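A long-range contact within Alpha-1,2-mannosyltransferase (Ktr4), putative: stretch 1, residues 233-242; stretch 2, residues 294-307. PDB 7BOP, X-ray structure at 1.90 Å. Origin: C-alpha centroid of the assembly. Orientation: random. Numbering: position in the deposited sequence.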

ATOM      1  N   THR A 233      13.703 -13.627   7.834  1.00 29.30           N
ATOM      2  CA  THR A 233      13.777 -13.306   9.275  1.00 29.78           C
ATOM      3  C   THR A 233      12.824 -12.197   9.742  1.00 29.53           C
ATOM      4  O   THR A 233      12.889 -11.777  10.902  1.00 29.42           O
ATOM      5  CB  THR A 233      15.215 -12.967   9.741  1.00 30.24           C
ATOM      6  OG1 THR A 233      15.693 -11.786   9.085  1.00 31.02           O
ATOM      7  CG2 THR A 233      16.166 -14.128   9.467  1.00 32.04           C
ATOM      8  N   LEU A 234      11.925 -11.741   8.870  1.00 29.96           N
ATOM      9  CA  LEU A 234      11.002 -10.656   9.233  1.00 29.87           C
ATOM     10  C   LEU A 234      10.108 -11.059  10.398  1.00 29.01           C
ATOM     11  O   LEU A 234      10.012 -10.329  11.385  1.00 29.07           O
ATOM     12  CB  LEU A 234      10.158 -10.221   8.027  1.00 29.88           C
ATOM     13  CG  LEU A 234       9.143  -9.095   8.251  1.00 30.15           C
ATOM     14  CD1 LEU A 234       9.803  -7.878   8.901  1.00 30.53           C
ATOM     15  CD2 LEU A 234       8.512  -8.725   6.917  1.00 30.10           C
ATOM     16  N   TRP A 235       9.483 -12.228  10.309  1.00 28.84           N
ATOM     17  CA  TRP A 235       8.608 -12.693  11.387  1.00 29.82           C
ATOM     18  C   TRP A 235       9.374 -13.040  12.671  1.00 31.02           C
ATOM     19  O   TRP A 235       8.936 -12.657  13.770  1.00 31.19           O
ATOM     20  CB  TRP A 235       7.707 -13.844  10.932  1.00 29.51           C
ATOM     21  CG  TRP A 235       6.621 -14.175  11.914  1.00 29.88           C
ATOM     22  CD1 TRP A 235       6.499 -15.315  12.643  1.00 31.07           C
ATOM     23  CD2 TRP A 235       5.524 -13.343  12.290  1.00 30.92           C
ATOM     24  NE1 TRP A 235       5.391 -15.255  13.446  1.00 31.30           N
ATOM     25  CE2 TRP A 235       4.775 -14.050  13.254  1.00 31.39           C
ATOM     26  CE3 TRP A 235       5.090 -12.071  11.895  1.00 31.08           C
ATOM     27  CZ2 TRP A 235       3.618 -13.529  13.829  1.00 30.89           C
ATOM     28  CZ3 TRP A 235       3.948 -11.555  12.468  1.00 30.21           C
ATOM     29  CH2 TRP A 235       3.222 -12.281  13.425  1.00 31.81           C
ATOM     30  N   PRO A 236      10.514 -13.756  12.548  1.00 31.38           N
ATOM     31  CA  PRO A 236      11.351 -13.936  13.734  1.00 31.52           C
ATOM     32  C   PRO A 236      11.717 -12.614  14.433  1.00 31.41           C
ATOM     33  O   PRO A 236      11.607 -12.529  15.655  1.00 31.89           O
ATOM     34  CB  PRO A 236      12.580 -14.642  13.178  1.00 30.12           C
ATOM     35  CG  PRO A 236      12.006 -15.520  12.110  1.00 31.38           C
ATOM     36  CD  PRO A 236      10.906 -14.695  11.474  1.00 32.06           C
ATOM     37  N   GLU A 237      12.105 -11.600  13.666  1.00 31.97           N
ATOM     38  CA  GLU A 237      12.435 -10.286  14.241  1.00 32.93           C
ATOM     39  C   GLU A 237      11.216  -9.603  14.847  1.00 32.25           C
ATOM     40  O   GLU A 237      11.307  -8.984  15.913  1.00 31.60           O
ATOM     41  CB  GLU A 237      13.104  -9.376  13.210  1.00 33.36           C
ATOM     42  CG  GLU A 237      14.527  -9.784  12.852  1.00 35.96           C
ATOM     43  CD  GLU A 237      15.521  -9.667  14.004  1.00 40.51           C
ATOM     44  OE1 GLU A 237      15.190  -9.041  15.049  1.00 40.77           O
ATOM     45  OE2 GLU A 237      16.649 -10.195  13.859  1.00 42.50           O
ATOM     46  N   THR A 238      10.069  -9.742  14.188  1.00 31.71           N
ATOM     47  CA  THR A 238       8.794  -9.236  14.716  1.00 31.62           C
ATOM     48  C   THR A 238       8.456  -9.852  16.085  1.00 32.96           C
ATOM     49  O   THR A 238       8.078  -9.139  17.027  1.00 30.23           O
ATOM     50  CB  THR A 238       7.656  -9.485  13.697  1.00 31.03           C
ATOM     51  OG1 THR A 238       7.970  -8.813  12.460  1.00 30.06           O
ATOM     52  CG2 THR A 238       6.303  -9.006  14.229  1.00 31.97           C
ATOM     53  N   LYS A 239       8.586 -11.173  16.184  1.00 31.78           N
ATOM     54  CA  LYS A 239       8.342 -11.865  17.457  1.00 34.34           C
ATOM     55  C   LYS A 239       9.283 -11.407  18.582  1.00 33.53           C
ATOM     56  O   LYS A 239       8.857 -11.322  19.734  1.00 33.89           O
ATOM     57  CB  LYS A 239       8.423 -13.378  17.286  1.00 35.49           C
ATOM     58  CG  LYS A 239       7.215 -13.971  16.574  1.00 38.42           C
ATOM     59  CD  LYS A 239       7.487 -15.401  16.108  1.00 40.45           C
ATOM     60  CE  LYS A 239       7.595 -16.366  17.251  1.00 42.34           C
ATOM     61  NZ  LYS A 239       7.852 -17.742  16.778  1.00 41.95           N
ATOM     62  N   LYS A 240      10.538 -11.121  18.240  1.00 32.25           N
ATOM     63  CA  LYS A 240      11.497 -10.546  19.188  1.00 35.03           C
ATOM     64  C   LYS A 240      11.025  -9.178  19.696  1.00 34.89           C
ATOM     65  O   LYS A 240      11.024  -8.914  20.903  1.00 32.77           O
ATOM     66  CB  LYS A 240      12.890 -10.423  18.556  1.00 34.53           C
ATOM     67  CG  LYS A 240      13.578 -11.770  18.330  1.00 34.52           C
ATOM     68  CD  LYS A 240      14.753 -11.670  17.382  1.00 34.28           C
ATOM     69  CE  LYS A 240      15.898 -10.851  17.954  1.00 34.24           C
ATOM     70  NZ  LYS A 240      17.049 -10.760  17.010  1.00 35.43           N
ATOM     71  N   PHE A 241      10.601  -8.325  18.768  1.00 33.64           N
ATOM     72  CA  PHE A 241      10.038  -7.032  19.122  1.00 32.93           C
ATOM     73  C   PHE A 241       8.829  -7.155  20.056  1.00 33.66           C
ATOM     74  O   PHE A 241       8.728  -6.422  21.056  1.00 32.85           O
ATOM     75  CB  PHE A 241       9.651  -6.265  17.860  1.00 33.70           C
ATOM     76  CG  PHE A 241       9.056  -4.926  18.140  1.00 33.41           C
ATOM     77  CD1 PHE A 241       9.865  -3.881  18.555  1.00 34.16           C
ATOM     78  CD2 PHE A 241       7.687  -4.716  18.018  1.00 34.48           C
ATOM     79  CE1 PHE A 241       9.327  -2.636  18.827  1.00 34.88           C
ATOM     80  CE2 PHE A 241       7.138  -3.476  18.303  1.00 36.17           C
ATOM     81  CZ  PHE A 241       7.963  -2.430  18.694  1.00 35.17           C
ATOM     82  N   LEU A 242       7.917  -8.073  19.732  1.00 31.51           N
ATOM     83  CA  LEU A 242       6.725  -8.281  20.549  1.00 32.91           C
ATOM     84  C   LEU A 242       7.063  -8.779  21.956  1.00 34.20           C
ATOM     85  O   LEU A 242       6.457  -8.320  22.923  1.00 34.21           O
ATOM     86  CB  LEU A 242       5.734  -9.244  19.886  1.00 34.14           C
ATOM     87  CG  LEU A 242       5.012  -8.775  18.620  1.00 34.79           C
ATOM     88  CD1 LEU A 242       4.267  -9.939  18.006  1.00 35.25           C
ATOM     89  CD2 LEU A 242       4.052  -7.629  18.902  1.00 36.87           C
ATOM     90  N   GLU A 294       3.640   5.484  18.617  1.00 34.25           N
ATOM     91  CA  GLU A 294       4.665   4.812  19.403  1.00 36.48           C
ATOM     92  C   GLU A 294       4.905   3.386  18.922  1.00 33.66           C
ATOM     93  O   GLU A 294       6.039   2.988  18.706  1.00 32.71           O
ATOM     94  CB  GLU A 294       4.262   4.767  20.886  1.00 38.32           C
ATOM     95  CG  GLU A 294       5.325   4.165  21.799  1.00 42.15           C
ATOM     96  CD  GLU A 294       4.876   3.997  23.251  1.00 45.01           C
ATOM     97  OE1 GLU A 294       3.886   4.633  23.673  1.00 47.07           O
ATOM     98  OE2 GLU A 294       5.518   3.202  23.972  1.00 46.51           O
ATOM     99  N   GLN A 295       3.829   2.635  18.771  1.00 33.35           N
ATOM    100  CA  GLN A 295       3.919   1.202  18.509  1.00 34.66           C
ATOM    101  C   GLN A 295       4.536   0.941  17.138  1.00 33.73           C
ATOM    102  O   GLN A 295       5.583   0.288  17.042  1.00 33.54           O
ATOM    103  CB  GLN A 295       2.551   0.529  18.618  1.00 37.46           C
ATOM    104  CG  GLN A 295       1.988   0.477  20.035  1.00 39.78           C
ATOM    105  CD  GLN A 295       1.315   1.766  20.481  1.00 45.36           C
ATOM    106  OE1 GLN A 295       1.054   2.671  19.683  1.00 41.50           O
ATOM    107  NE2 GLN A 295       1.060   1.867  21.783  1.00 50.25           N
ATOM    108  N   TYR A 296       3.909   1.464  16.088  1.00 32.05           N
ATOM    109  CA  TYR A 296       4.407   1.221  14.739  1.00 30.94           C
ATOM    110  C   TYR A 296       5.823   1.747  14.557  1.00 31.84           C
ATOM    111  O   TYR A 296       6.677   1.062  13.984  1.00 31.08           O
ATOM    112  CB  TYR A 296       3.508   1.789  13.634  1.00 30.56           C
ATOM    113  CG  TYR A 296       4.105   1.455  12.285  1.00 29.78           C
ATOM    114  CD1 TYR A 296       5.030   2.309  11.684  1.00 29.53           C
ATOM    115  CD2 TYR A 296       3.827   0.235  11.660  1.00 29.86           C
ATOM    116  CE1 TYR A 296       5.640   1.984  10.487  1.00 28.73           C
ATOM    117  CE2 TYR A 296       4.424  -0.097  10.452  1.00 29.26           C
ATOM    118  CZ  TYR A 296       5.323   0.784   9.871  1.00 28.87           C
ATOM    119  OH  TYR A 296       5.933   0.472   8.690  1.00 29.12           O
ATOM    120  N   ASP A 297       6.076   2.973  14.999  1.00 31.65           N
ATOM    121  CA  ASP A 297       7.381   3.554  14.760  1.00 32.51           C
ATOM    122  C   ASP A 297       8.485   2.831  15.531  1.00 31.97           C
ATOM    123  O   ASP A 297       9.591   2.716  15.027  1.00 30.95           O
ATOM    124  CB  ASP A 297       7.405   5.044  15.072  1.00 34.33           C
ATOM    125  CG  ASP A 297       8.576   5.742  14.433  1.00 34.66           C
ATOM    126  OD1 ASP A 297       8.841   5.534  13.225  1.00 35.45           O
ATOM    127  OD2 ASP A 297       9.246   6.501  15.145  1.00 38.19           O
ATOM    128  N   ALA A 298       8.191   2.353  16.742  1.00 32.21           N
ATOM    129  CA  ALA A 298       9.150   1.512  17.480  1.00 32.76           C
ATOM    130  C   ALA A 298       9.431   0.209  16.714  1.00 32.07           C
ATOM    131  O   ALA A 298      10.575  -0.240  16.650  1.00 31.30           O
ATOM    132  CB  ALA A 298       8.640   1.203  18.880  1.00 33.24           C
ATOM    133  N   TYR A 299       8.383  -0.372  16.129  1.00 32.05           N
ATOM    134  CA  TYR A 299       8.511  -1.558  15.274  1.00 31.03           C
ATOM    135  C   TYR A 299       9.420  -1.271  14.092  1.00 30.83           C
ATOM    136  O   TYR A 299      10.357  -2.037  13.823  1.00 30.20           O
ATOM    137  CB  TYR A 299       7.130  -2.040  14.812  1.00 30.76           C
ATOM    138  CG  TYR A 299       7.145  -3.226  13.867  1.00 30.96           C
ATOM    139  CD1 TYR A 299       7.739  -4.431  14.243  1.00 32.14           C
ATOM    140  CD2 TYR A 299       6.539  -3.156  12.606  1.00 32.00           C
ATOM    141  CE1 TYR A 299       7.744  -5.525  13.386  1.00 32.09           C
ATOM    142  CE2 TYR A 299       6.539  -4.253  11.746  1.00 30.18           C
ATOM    143  CZ  TYR A 299       7.138  -5.430  12.139  1.00 30.60           C
ATOM    144  OH  TYR A 299       7.146  -6.527  11.293  1.00 31.09           O
ATOM    145  N   PHE A 300       9.186  -0.152  13.401  1.00 31.13           N
ATOM    146  CA  PHE A 300      10.047   0.201  12.286  1.00 31.90           C
ATOM    147  C   PHE A 300      11.511   0.318  12.727  1.00 33.34           C
ATOM    148  O   PHE A 300      12.398  -0.233  12.082  1.00 32.44           O
ATOM    149  CB  PHE A 300       9.635   1.493  11.568  1.00 32.25           C
ATOM    150  CG  PHE A 300      10.713   2.001  10.669  1.00 31.87           C
ATOM    151  CD1 PHE A 300      10.982   1.351   9.472  1.00 33.22           C
ATOM    152  CD2 PHE A 300      11.548   3.039  11.073  1.00 33.38           C
ATOM    153  CE1 PHE A 300      12.022   1.767   8.653  1.00 33.11           C
ATOM    154  CE2 PHE A 300      12.593   3.463  10.256  1.00 33.70           C
ATOM    155  CZ  PHE A 300      12.829   2.824   9.045  1.00 34.01           C
ATOM    156  N   ASN A 301      11.761   1.046  13.816  1.00 33.54           N
ATOM    157  CA  ASN A 301      13.135   1.241  14.278  1.00 34.03           C
ATOM    158  C   ASN A 301      13.813  -0.062  14.664  1.00 32.32           C
ATOM    159  O   ASN A 301      14.998  -0.228  14.390  1.00 32.53           O
ATOM    160  CB  ASN A 301      13.213   2.251  15.421  1.00 35.50           C
ATOM    161  CG  ASN A 301      12.959   3.666  14.951  1.00 36.97           C
ATOM    162  OD1 ASN A 301      13.455   4.080  13.906  1.00 38.45           O
ATOM    163  ND2 ASN A 301      12.189   4.414  15.719  1.00 39.47           N
ATOM    164  N   HIS A 302      13.067  -0.975  15.281  1.00 31.75           N
ATOM    165  CA  HIS A 302      13.566  -2.320  15.550  1.00 32.84           C
ATOM    166  C   HIS A 302      14.020  -3.024  14.257  1.00 32.14           C
ATOM    167  O   HIS A 302      15.137  -3.557  14.174  1.00 31.44           O
ATOM    168  CB  HIS A 302      12.488  -3.152  16.238  1.00 34.61           C
ATOM    169  CG  HIS A 302      12.910  -4.553  16.529  1.00 36.76           C
ATOM    170  ND1 HIS A 302      12.793  -5.574  15.609  1.00 39.50           N
ATOM    171  CD2 HIS A 302      13.475  -5.098  17.626  1.00 37.00           C
ATOM    172  CE1 HIS A 302      13.267  -6.689  16.132  1.00 38.06           C
ATOM    173  NE2 HIS A 302      13.681  -6.431  17.359  1.00 40.22           N
ATOM    174  N   LEU A 303      13.156  -3.013  13.248  1.00 31.11           N
ATOM    175  CA  LEU A 303      13.486  -3.620  11.947  1.00 31.50           C
ATOM    176  C   LEU A 303      14.685  -2.929  11.290  1.00 32.02           C
ATOM    177  O   LEU A 303      15.544  -3.578  10.673  1.00 31.96           O
ATOM    178  CB  LEU A 303      12.280  -3.565  11.011  1.00 31.00           C
ATOM    179  CG  LEU A 303      11.026  -4.341  11.415  1.00 30.85           C
ATOM    180  CD1 LEU A 303       9.995  -4.165  10.303  1.00 30.45           C
ATOM    181  CD2 LEU A 303      11.286  -5.826  11.694  1.00 31.76           C
ATOM    182  N   ASP A 304      14.743  -1.610  11.442  1.00 32.16           N
ATOM    183  CA  ASP A 304      15.836  -0.804  10.878  1.00 33.72           C
ATOM    184  C   ASP A 304      17.203  -1.206  11.460  1.00 34.11           C
ATOM    185  O   ASP A 304      18.188  -1.343  10.725  1.00 32.78           O
ATOM    186  CB  ASP A 304      15.567   0.694  11.137  1.00 34.11           C
ATOM    187  CG  ASP A 304      16.214   1.605  10.105  1.00 35.61           C
ATOM    188  OD1 ASP A 304      16.473   1.162   8.973  1.00 34.89           O
ATOM    189  OD2 ASP A 304      16.455   2.793  10.412  1.00 36.01           O
ATOM    190  N   ARG A 305      17.240  -1.398  12.778  1.00 34.86           N
ATOM    191  CA  ARG A 305      18.443  -1.861  13.473  1.00 37.47           C
ATOM    192  C   ARG A 305      18.777  -3.334  13.190  1.00 36.43           C
ATOM    193  O   ARG A 305      19.947  -3.708  13.211  1.00 35.64           O
ATOM    194  CB  ARG A 305      18.321  -1.620  14.983  1.00 39.54           C
ATOM    195  CG  ARG A 305      18.213  -0.141  15.347  1.00 44.92           C
ATOM    196  CD  ARG A 305      18.212   0.092  16.853  1.00 51.17           C
ATOM    197  NE  ARG A 305      17.111  -0.577  17.578  1.00 56.97           N
ATOM    198  CZ  ARG A 305      15.931  -0.029  17.923  1.00 56.84           C
ATOM    199  NH1 ARG A 305      15.617   1.237  17.630  1.00 60.44           N
ATOM    200  NH2 ARG A 305      15.039  -0.766  18.574  1.00 54.50           N
ATOM    201  N   ALA A 306      17.762  -4.164  12.939  1.00 34.38           N
ATOM    202  CA  ALA A 306      17.978  -5.573  12.583  1.00 35.85           C
ATOM    203  C   ALA A 306      18.661  -5.760  11.229  1.00 34.92           C
ATOM    204  O   ALA A 306      19.308  -6.771  11.026  1.00 36.32           O
ATOM    205  CB  ALA A 306      16.670  -6.357  12.619  1.00 36.16           C
ATOM    206  N   GLY A 307      18.497  -4.803  10.316  1.00 33.62           N
ATOM    207  CA  GLY A 307      19.225  -4.777   9.050  1.00 33.58           C
ATOM    208  C   GLY A 307      18.546  -5.407   7.848  1.00 33.10           C
ATOM    209  O   GLY A 307      19.044  -5.283   6.724  1.00 32.10           O
TER

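Two helices more than fifty residues apart in sequence, 234-242 and 294-306, pack against each other with their axes 10.1 Å apart at closest approach and their N-to-C directions at 127°, nearer antiparallel than parallel. The backbones come together at two places, Phe 241 CA to Tyr 299 CA at 6.9 Å and Glu 237 CA to Leu 303 CA at 7.1 Å, one helical turn apart on each helix. The contact buries 474 Å² in all.

The aromatic contacts centre on Phe 241, whose CA-to-CB bond points toward the second helix and which gives up the most surface to it. With chi1 in the t well, its ring lies against the backbone of that helix: Tyr 299 CA sits over one face, 3.8 Å from the centroid of the Phe 241 ring, and Phe 241 CZ approaches Tyr 299 N to 3.3 Å. That amide is already committed to the carbonyl of Gln 295, a 3.0 Å bond from Tyr 299 N to Gln 295 O, so the approach is one of packing. A second CH-pi contact runs the other way. Phe 241 CB stands 3.8 Å from the centroid of the His 302 ring and only 4° off its normal, almost directly above the face. The ring planes themselves meet obliquely, Phe 241 at 55° to Tyr 299 and 59° to His 302.

Apolar packing extends the contact along both helices. Phe 241 CZ lies 3.7 Å from Ala 298 CB, and Phe 241 CE2 is 3.8 Å from Tyr 299 CB. About two turns before Phe 241, Leu 234 CD1 meets Leu 303 CD2 at 3.8 Å; both side chains leave their backbones sideways and close the distance with their ends.

A single hydrogen bond crosses between the helices. Tyr 299 OH donates to Thr 238 OG1 at 2.7 Å, with the threonine oxygen near the plane of the tyrosine ring. Thr 238 OG1 in turn donates to Leu 234 O at 2.8 Å, so the threonine hydroxyl links the tyrosine to the backbone of the first helix.

Two oxygens of Glu 237 approach the ring of His 302. His 302 CE1 lies 3.0 Å from Glu 237 O and 3.2 Å from Glu 237 OE1, close polar surroundings for a ring carbon, whereas the neighbouring ND1 is buried without a partner. Glu 237 also reaches Ala 306, CD to CB 3.8 Å, while its carboxylate forms an intrahelical salt bridge with Lys 240, NZ to OE1 3.2 Å.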